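Local coordinates for protein soluble inorganic pyrophosphatase (Toxoplasma gondii, PDB 5WRT) that probably hydrolyses inorganic pyrophosphate to orthophosphate with the help of magnesium ions, at residues I53-R58 against S128-V133; V139-A144 against D216-V221; G143-I148 against E209-A214. All coordinates share one frame; numbering follows the deposited sequence.

Contact 1: residues I53-R58 against S128-V133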
loop_
_atom_site.group_PDB
_atom_site.type_symbol
_atom_site.label_atom_id
_atom_site.label_comp_id
_atom_site.label_asym_id
_atom_site.label_seq_id
_atom_site.Cartn_x
_atom_site.Cartn_y
_atom_site.Cartn_z
ATOM N N ILE A 53 -7.242 14.245 3.459
ATOM C CA ILE A 53 -7.544 13.094 2.614
ATOM C C ILE A 53 -8.346 12.082 3.423
ATOM O O ILE A 53 -7.816 11.485 4.371
ATOM C CB ILE A 53 -6.259 12.471 2.045
ATOM C CG1 ILE A 53 -5.581 13.454 1.088
ATOM C CG2 ILE A 53 -6.567 11.156 1.346
ATOM C CD1 ILE A 53 -4.209 13.020 0.638
ATOM N N PRO A 54 -9.614 11.862 3.088
ATOM C CA PRO A 54 -10.429 10.919 3.859
ATOM C C PRO A 54 -9.965 9.486 3.678
ATOM O O PRO A 54 -9.355 9.123 2.669
ATOM C CB PRO A 54 -11.838 11.108 3.282
ATOM C CG PRO A 54 -11.806 12.434 2.619
ATOM C CD PRO A 54 -10.415 12.584 2.088
ATOM N N LYS A 55 -10.260 8.675 4.692
ATOM C CA LYS A 55 -10.038 7.238 4.628
ATOM C C LYS A 55 -10.647 6.656 3.358
ATOM O O LYS A 55 -11.787 6.967 3.001
ATOM C CB LYS A 55 -10.646 6.582 5.870
ATOM C CG LYS A 55 -10.673 5.062 5.873
ATOM C CD LYS A 55 -11.462 4.554 7.080
ATOM C CE LYS A 55 -11.038 3.152 7.491
ATOM N NZ LYS A 55 -9.750 3.155 8.247
ATOM N N ASN A 56 -9.858 5.834 2.661
ATOM C CA ASN A 56 -10.283 5.093 1.472
ATOM C C ASN A 56 -10.471 5.991 0.248
ATOM O O ASN A 56 -11.352 5.745 -0.577
ATOM C CB ASN A 56 -11.556 4.281 1.741
ATOM C CG ASN A 56 -11.287 3.041 2.569
ATOM O OD1 ASN A 56 -10.184 2.495 2.546
ATOM N ND2 ASN A 56 -12.292 2.592 3.309
ATOM N N THR A 57 -9.659 7.040 0.119
ATOM C CA THR A 57 -9.613 7.856 -1.087
ATOM C C THR A 57 -8.159 8.019 -1.515
ATOM O O THR A 57 -7.231 7.630 -0.801
ATOM C CB THR A 57 -10.260 9.235 -0.885
ATOM O OG1 THR A 57 -9.479 10.009 0.034
ATOM C CG2 THR A 57 -11.685 9.098 -0.360
ATOM N N ARG A 58 -7.959 8.597 -2.701
ATOM C CA ARG A 58 -6.611 8.724 -3.237
ATOM C C ARG A 58 -6.324 10.066 -3.899
ATOM O O ARG A 58 -5.207 10.257 -4.388
ATOM C CB ARG A 58 -6.291 7.576 -4.212
ATOM C CG ARG A 58 -7.057 7.553 -5.511
ATOM C CD ARG A 58 -6.386 6.562 -6.448
ATOM N NE ARG A 58 -7.120 6.368 -7.693
ATOM C CZ ARG A 58 -7.590 5.194 -8.102
ATOM N NH1 ARG A 58 -7.398 4.108 -7.364
ATOM N NH2 ARG A 58 -8.246 5.104 -9.251
ATOM N N SER A 128 -12.003 4.055 12.711
ATOM C CA SER A 128 -12.782 3.307 11.730
ATOM C C SER A 128 -13.639 4.208 10.848
ATOM O O SER A 128 -13.852 3.891 9.673
ATOM C CB SER A 128 -13.669 2.285 12.443
ATOM O OG SER A 128 -14.301 1.424 11.512
ATOM N N GLU A 129 -14.121 5.327 11.382
ATOM C CA GLU A 129 -15.071 6.173 10.672
ATOM C C GLU A 129 -14.372 7.043 9.632
ATOM O O GLU A 129 -13.298 7.597 9.881
ATOM C CB GLU A 129 -15.836 7.040 11.675
ATOM C CG GLU A 129 -16.354 8.358 11.122
ATOM C CD GLU A 129 -17.521 8.903 11.928
ATOM O OE1 GLU A 129 -17.709 10.139 11.953
ATOM O OE2 GLU A 129 -18.239 8.092 12.553
ATOM N N VAL A 130 -14.994 7.159 8.458
ATOM C CA VAL A 130 -14.497 8.037 7.403
ATOM C C VAL A 130 -14.832 9.481 7.753
ATOM O O VAL A 130 -15.993 9.818 8.011
ATOM C CB VAL A 130 -15.094 7.648 6.042
ATOM C CG1 VAL A 130 -14.509 8.520 4.942
ATOM C CG2 VAL A 130 -14.838 6.178 5.755
ATOM N N LEU A 131 -13.806 10.343 7.756
ATOM C CA LEU A 131 -13.920 11.757 8.069
ATOM C C LEU A 131 -13.934 12.590 6.791
ATOM O O LEU A 131 -13.298 12.225 5.800
ATOM C CB LEU A 131 -12.755 12.202 8.959
ATOM C CG LEU A 131 -12.613 11.422 10.266
ATOM C CD1 LEU A 131 -11.377 11.865 11.032
ATOM C CD2 LEU A 131 -13.866 11.582 11.114
ATOM N N PRO A 132 -14.651 13.709 6.774
ATOM C CA PRO A 132 -14.793 14.477 5.535
ATOM C C PRO A 132 -13.594 15.375 5.270
ATOM O O PRO A 132 -12.816 15.712 6.166
ATOM C CB PRO A 132 -16.053 15.308 5.793
ATOM C CG PRO A 132 -16.005 15.559 7.261
ATOM C CD PRO A 132 -15.430 14.302 7.876
ATOM N N VAL A 133 -13.452 15.756 3.997
ATOM C CA VAL A 133 -12.454 16.752 3.627
ATOM C C VAL A 133 -12.752 18.048 4.363
ATOM O O VAL A 133 -13.876 18.563 4.320
ATOM C CB VAL A 133 -12.446 16.971 2.105
ATOM C CG1 VAL A 133 -11.450 18.056 1.735
ATOM C CG2 VAL A 133 -12.133 15.683 1.373
#

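Contact 2: residues V139-A144 against D216-V221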
loop_
_atom_site.group_PDB
_atom_site.type_symbol
_atom_site.label_atom_id
_atom_site.label_comp_id
_atom_site.label_asym_id
_atom_site.label_seq_id
_atom_site.Cartn_x
_atom_site.Cartn_y
_atom_site.Cartn_z
ATOM N N VAL A 139 -7.630 14.725 18.337
ATOM C CA VAL A 139 -7.024 13.403 18.300
ATOM C C VAL A 139 -6.031 13.273 19.444
ATOM O O VAL A 139 -5.451 14.258 19.912
ATOM C CB VAL A 139 -6.325 13.122 16.948
ATOM C CG1 VAL A 139 -7.311 13.248 15.797
ATOM C CG2 VAL A 139 -5.141 14.061 16.752
ATOM N N LYS A 140 -5.840 12.037 19.895
ATOM C CA LYS A 140 -4.782 11.697 20.834
ATOM C C LYS A 140 -3.639 11.060 20.060
ATOM O O LYS A 140 -3.850 10.110 19.297
ATOM C CB LYS A 140 -5.289 10.753 21.925
ATOM C CG LYS A 140 -4.194 10.198 22.821
ATOM C CD LYS A 140 -4.777 9.468 24.020
ATOM C CE LYS A 140 -5.899 8.530 23.610
ATOM N NZ LYS A 140 -6.340 7.668 24.742
ATOM N N VAL A 141 -2.438 11.587 20.256
ATOM C CA VAL A 141 -1.269 11.144 19.508
ATOM C C VAL A 141 -0.754 9.837 20.097
ATOM O O VAL A 141 -0.593 9.711 21.317
ATOM C CB VAL A 141 -0.190 12.237 19.514
ATOM C CG1 VAL A 141 1.162 11.646 19.252
ATOM C CG2 VAL A 141 -0.522 13.298 18.472
ATOM N N LEU A 142 -0.488 8.858 19.225
ATOM C CA LEU A 142 -0.068 7.530 19.648
ATOM C C LEU A 142 1.367 7.183 19.277
ATOM O O LEU A 142 1.953 6.301 19.911
ATOM C CB LEU A 142 -0.994 6.465 19.043
ATOM C CG LEU A 142 -2.478 6.570 19.390
ATOM C CD1 LEU A 142 -3.302 5.672 18.476
ATOM C CD2 LEU A 142 -2.711 6.223 20.848
ATOM N N GLY A 143 1.941 7.845 18.282
ATOM C CA GLY A 143 3.263 7.486 17.810
ATOM C C GLY A 143 3.574 8.214 16.523
ATOM O O GLY A 143 2.789 9.036 16.040
ATOM N N ALA A 144 4.745 7.902 15.972
ATOM C CA ALA A 144 5.214 8.604 14.786
ATOM C C ALA A 144 6.237 7.753 14.050
ATOM O O ALA A 144 7.103 7.134 14.673
ATOM C CB ALA A 144 5.825 9.963 15.146
ATOM N N ASP A 216 7.390 10.509 22.379
ATOM C CA ASP A 216 8.260 11.072 21.352
ATOM C C ASP A 216 7.449 11.786 20.282
ATOM O O ASP A 216 7.844 12.853 19.798
ATOM C CB ASP A 216 9.114 9.976 20.716
ATOM C CG ASP A 216 10.238 9.515 21.617
ATOM O OD1 ASP A 216 10.823 10.363 22.320
ATOM O OD2 ASP A 216 10.541 8.305 21.615
ATOM N N ALA A 217 6.305 11.215 19.905
ATOM C CA ALA A 217 5.470 11.840 18.888
ATOM C C ALA A 217 4.852 13.136 19.391
ATOM O O ALA A 217 4.607 14.051 18.596
ATOM C CB ALA A 217 4.391 10.868 18.427
ATOM N N GLU A 218 4.581 13.231 20.696
ATOM C CA GLU A 218 4.141 14.502 21.259
ATOM C C GLU A 218 5.210 15.571 21.076
ATOM O O GLU A 218 4.905 16.712 20.710
ATOM C CB GLU A 218 3.813 14.337 22.743
ATOM C CG GLU A 218 2.538 13.565 23.046
ATOM C CD GLU A 218 2.409 13.234 24.525
ATOM O OE1 GLU A 218 3.269 13.688 25.311
ATOM O OE2 GLU A 218 1.458 12.516 24.900
ATOM N N ARG A 219 6.476 15.209 21.308
ATOM C CA ARG A 219 7.568 16.164 21.153
ATOM C C ARG A 219 7.767 16.562 19.696
ATOM O O ARG A 219 8.172 17.695 19.416
ATOM C CB ARG A 219 8.862 15.585 21.724
ATOM C CG ARG A 219 8.924 15.560 23.245
ATOM C CD ARG A 219 10.292 15.100 23.723
ATOM N NE ARG A 219 10.429 13.645 23.723
ATOM C CZ ARG A 219 10.013 12.853 24.707
ATOM N NH1 ARG A 219 9.435 13.372 25.783
ATOM N NH2 ARG A 219 10.180 11.541 24.619
ATOM N N VAL A 220 7.504 15.646 18.760
ATOM C CA VAL A 220 7.560 15.997 17.344
ATOM C C VAL A 220 6.558 17.103 17.034
ATOM O O VAL A 220 6.878 18.073 16.335
ATOM C CB VAL A 220 7.319 14.749 16.474
ATOM C CG1 VAL A 220 6.983 15.148 15.043
ATOM C CG2 VAL A 220 8.534 13.831 16.504
ATOM N N VAL A 221 5.339 16.988 17.566
ATOM C CA VAL A 221 4.321 18.005 17.322
ATOM C C VAL A 221 4.700 19.323 17.989
ATOM O O VAL A 221 4.550 20.397 17.393
ATOM C CB VAL A 221 2.941 17.509 17.792
ATOM C CG1 VAL A 221 1.858 18.504 17.399
ATOM C CG2 VAL A 221 2.643 16.137 17.208
HETATM O O HOH W 1 -0.540 11.483 23.852
#

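Contact 3: residues G143-I148 against E209-A214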
loop_
_atom_site.group_PDB
_atom_site.type_symbol
_atom_site.label_atom_id
_atom_site.label_comp_id
_atom_site.label_asym_id
_atom_site.label_seq_id
_atom_site.Cartn_x
_atom_site.Cartn_y
_atom_site.Cartn_z
ATOM N N GLY A 143 1.941 7.845 18.282
ATOM C CA GLY A 143 3.263 7.486 17.810
ATOM C C GLY A 143 3.574 8.214 16.523
ATOM O O GLY A 143 2.789 9.036 16.040
ATOM N N ALA A 144 4.745 7.902 15.972
ATOM C CA ALA A 144 5.214 8.604 14.786
ATOM C C ALA A 144 6.237 7.753 14.050
ATOM O O ALA A 144 7.103 7.134 14.673
ATOM C CB ALA A 144 5.825 9.963 15.146
ATOM N N LEU A 145 6.126 7.735 12.725
ATOM C CA LEU A 145 7.099 7.092 11.851
ATOM C C LEU A 145 7.939 8.173 11.185
ATOM O O LEU A 145 7.397 9.160 10.678
ATOM C CB LEU A 145 6.403 6.233 10.794
ATOM C CG LEU A 145 5.722 4.954 11.281
ATOM C CD1 LEU A 145 4.624 4.531 10.318
ATOM C CD2 LEU A 145 6.745 3.844 11.446
ATOM N N ALA A 146 9.259 7.989 11.191
ATOM C CA ALA A 146 10.186 8.991 10.664
ATOM C C ALA A 146 10.555 8.615 9.234
ATOM O O ALA A 146 11.633 8.090 8.956
ATOM C CB ALA A 146 11.419 9.100 11.553
ATOM N N MET A 147 9.645 8.907 8.310
ATOM C CA MET A 147 9.894 8.623 6.905
ATOM C C MET A 147 10.875 9.642 6.334
ATOM O O MET A 147 10.807 10.835 6.641
ATOM C CB MET A 147 8.578 8.617 6.124
ATOM C CG MET A 147 8.665 7.945 4.760
ATOM S SD MET A 147 7.438 8.514 3.565
ATOM C CE MET A 147 7.992 10.179 3.248
ATOM N N ILE A 148 11.803 9.156 5.513
ATOM C CA ILE A 148 12.785 9.991 4.829
ATOM C C ILE A 148 12.468 9.969 3.340
ATOM O O ILE A 148 12.616 8.933 2.680
ATOM C CB ILE A 148 14.221 9.519 5.095
ATOM C CG1 ILE A 148 14.476 9.396 6.598
ATOM C CG2 ILE A 148 15.218 10.479 4.466
ATOM C CD1 ILE A 148 14.287 10.689 7.353
ATOM N N GLU A 209 13.390 2.284 11.439
ATOM C CA GLU A 209 12.017 2.052 10.991
ATOM C C GLU A 209 11.023 1.906 12.135
ATOM O O GLU A 209 9.857 1.574 11.888
ATOM C CB GLU A 209 11.907 0.819 10.086
ATOM C CG GLU A 209 12.914 0.776 8.954
ATOM C CD GLU A 209 12.494 -0.167 7.848
ATOM O OE1 GLU A 209 11.588 -0.995 8.084
ATOM O OE2 GLU A 209 13.068 -0.078 6.744
ATOM N N ALA A 210 11.435 2.149 13.375
ATOM C CA ALA A 210 10.532 1.966 14.501
ATOM C C ALA A 210 9.444 3.034 14.515
ATOM O O ALA A 210 9.646 4.171 14.081
ATOM C CB ALA A 210 11.307 2.005 15.818
ATOM N N ALA A 211 8.273 2.648 15.015
ATOM C CA ALA A 211 7.239 3.619 15.352
ATOM C C ALA A 211 7.593 4.202 16.712
ATOM O O ALA A 211 7.517 3.510 17.731
ATOM C CB ALA A 211 5.861 2.965 15.363
ATOM N N LEU A 212 7.996 5.468 16.728
ATOM C CA LEU A 212 8.401 6.101 17.969
ATOM C C LEU A 212 7.219 6.158 18.938
ATOM O O LEU A 212 6.066 6.276 18.515
ATOM C CB LEU A 212 8.939 7.502 17.685
ATOM C CG LEU A 212 10.382 7.527 17.165
ATOM C CD1 LEU A 212 10.964 8.930 17.220
ATOM C CD2 LEU A 212 11.268 6.537 17.911
ATOM N N PRO A 213 7.474 6.058 20.241
ATOM C CA PRO A 213 6.375 6.046 21.216
ATOM C C PRO A 213 5.609 7.362 21.229
ATOM O O PRO A 213 6.042 8.382 20.690
ATOM C CB PRO A 213 7.078 5.799 22.557
ATOM C CG PRO A 213 8.415 5.244 22.207
ATOM C CD PRO A 213 8.780 5.800 20.867
ATOM N N ALA A 214 4.435 7.311 21.865
ATOM C CA ALA A 214 3.533 8.462 21.895
ATOM C C ALA A 214 4.218 9.698 22.462
ATOM O O ALA A 214 4.020 10.811 21.958
ATOM C CB ALA A 214 2.281 8.126 22.703
HETATM O O HOH W 2 10.691 5.675 11.959
#

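Contact 1: residues I53-R58 against S128-V133
P54 and K55 meet the loop residues V130, L131 and V133 at the start of a type II beta turn running from P54 to T57. This turn runs into strand 57-63, with N56 and T57 forming a G1 beta bulge opposite L89, while segment 128-133 belongs to the loop that leads into strand 136-149. The contact lies at the surface and is mainly van der Waals. The pyrrolidine of P54 presents two carbons to different partners: CB lies 3.1 Å from L131 O, and CG lies 3.5 Å from V133 CG2. V133 CG2 is the methyl that touches, and the two side chains cross obliquely. The same P54 CB is 4.1 Å from V130 CG1, a looser apolar approach.

K55 starts with CG anti to its backbone N (chi1 172°) and stays extended through chi3. The extended aliphatic part passes S128, with CD 3.6 Å from S128 O, and crosses the V130 side chain at about a right angle, CD being 4.0 Å from V130 CG2. The chain bends only at chi4 (77°), which places NZ for a hydrogen bond to Y90 O and a weak one to G127 O. The other methyl, V130 CG1, sits 3.7 Å from K55 O, so the two branches of this valine touch the backbone and the side chain of one lysine.

N92 links the segments: its OD1 accepts from K55 N and L131 N, and its ND2 donates to E129 O. L196 of the second subunit packs on K55 and N56, placing the turn at the dimer contact. Within the turn, T57 OG1 donates to P54 O at 2.8 Å, with a C=O...donor angle of 131°.

Contact 2: residues V139-A144 against D216-V221
V141 meets A217 through the branch CG1, which chi1 of 158° sets roughly anti to the backbone N, about 20° from the ideal staggered value. That methyl comes within 3.4 Å of A217 CB, while the other branch, CG2, lies beside the backbone N and approaches V221 CG2 one helical turn on, at 4.4 Å. A217 CB is the point of closest packing: it also lies 3.4 Å from G143 C and 3.7 Å from A144 CB. The backbone of G143 itself meets A217; their CA atoms are 5.0 Å apart.

The strand belongs to the distorted five-stranded barrel of family I pyrophosphatases, and helix 214-232 lies across its outside. In the segments described here the axes are nearly perpendicular (91°), with a closest approach of 7.0 Å. A classic beta bulge, in which L142 and G143 both face L158, adds a residue to the alternation, and V141 and A144 accordingly both direct CB toward the helix. F47 and F96 pack on both V141 and V221 and extend the apolar layer, while W155 lies against A144 and V220. L121 of strand 115-125 touches V220 and V221 as well.

At the border of this layer a water lies 3.1 Å from V141 O and also within hydrogen-bonding range of E218 OE2, although the latter separation is short enough to be doubtful.

Contact 3: residues G143-I148 against E209-A214
A144 and L212 exchange two backbone hydrogen bonds. The shorter runs from L212 N to A144 O, 2.8 Å with an N-H...O angle of 147°. The return bond, from A144 N to L212 O, is longer at 3.3 Å and similarly bent, 143°. A144 O also receives a CA-H...O contact from A211 CA at 3.6 Å, so one carbonyl oxygen is approached by two neighbouring groups of the opposite strand.

Two residues further along, a water replaces the direct link: it accepts from A146 N at 2.8 Å and donates to A210 O at 2.8 Å. The water spans the irregular part of strand 204-212, beyond which backbone pairing resumes at A146 with G206. The pattern is that of an antiparallel pairing, with A144 and L212 as the hydrogen-bonded pair, by which strand 204-212 is added to strand 136-149 alongside the barrel of the pyrophosphatase fold. P213 then takes the N-cap position of helix 214-232. G143, lacking a side chain, lets L212 O come to 3.1 Å from its CA.

Side chains lie on two faces. On one, A144 and L212 both pack against W155. On the other, L145 has CG anti to the carbonyl carbon (chi1 -70°), and its CD2 methyl reaches A211 CB at 4.1 Å while also nearing the carbonyl oxygens of E209 and A210. Helix 183-193 closes over this face, with I187 and R188 on L145 and V184 on A211. The carboxylate of E209 turns to the same helix, where OE2 forms a salt bridge with R192.

How the contacts relate
Contacts 2 and 3 form one unit, their centres about 9 Å apart, whereas contact 1 lies about 20 Å from contact 2 and 22 Å from contact 3, between centres. Contact 1 closes first along the chain. Contacts 2 and 3 then start from strand 136-149, sharing G143 and A144; contact 3 reaches strand 204-212 and contact 2 the helix 214-232 that follows it. A214 CB packs 3.4 Å from L142 O, where strand passes into helix. The same strand thus pairs with strand 204-212 along its edge and is crossed by helix 214-232. The loop of contact 1 leads into this strand, and D117, D122 and D154 bind magnesium in the same fold.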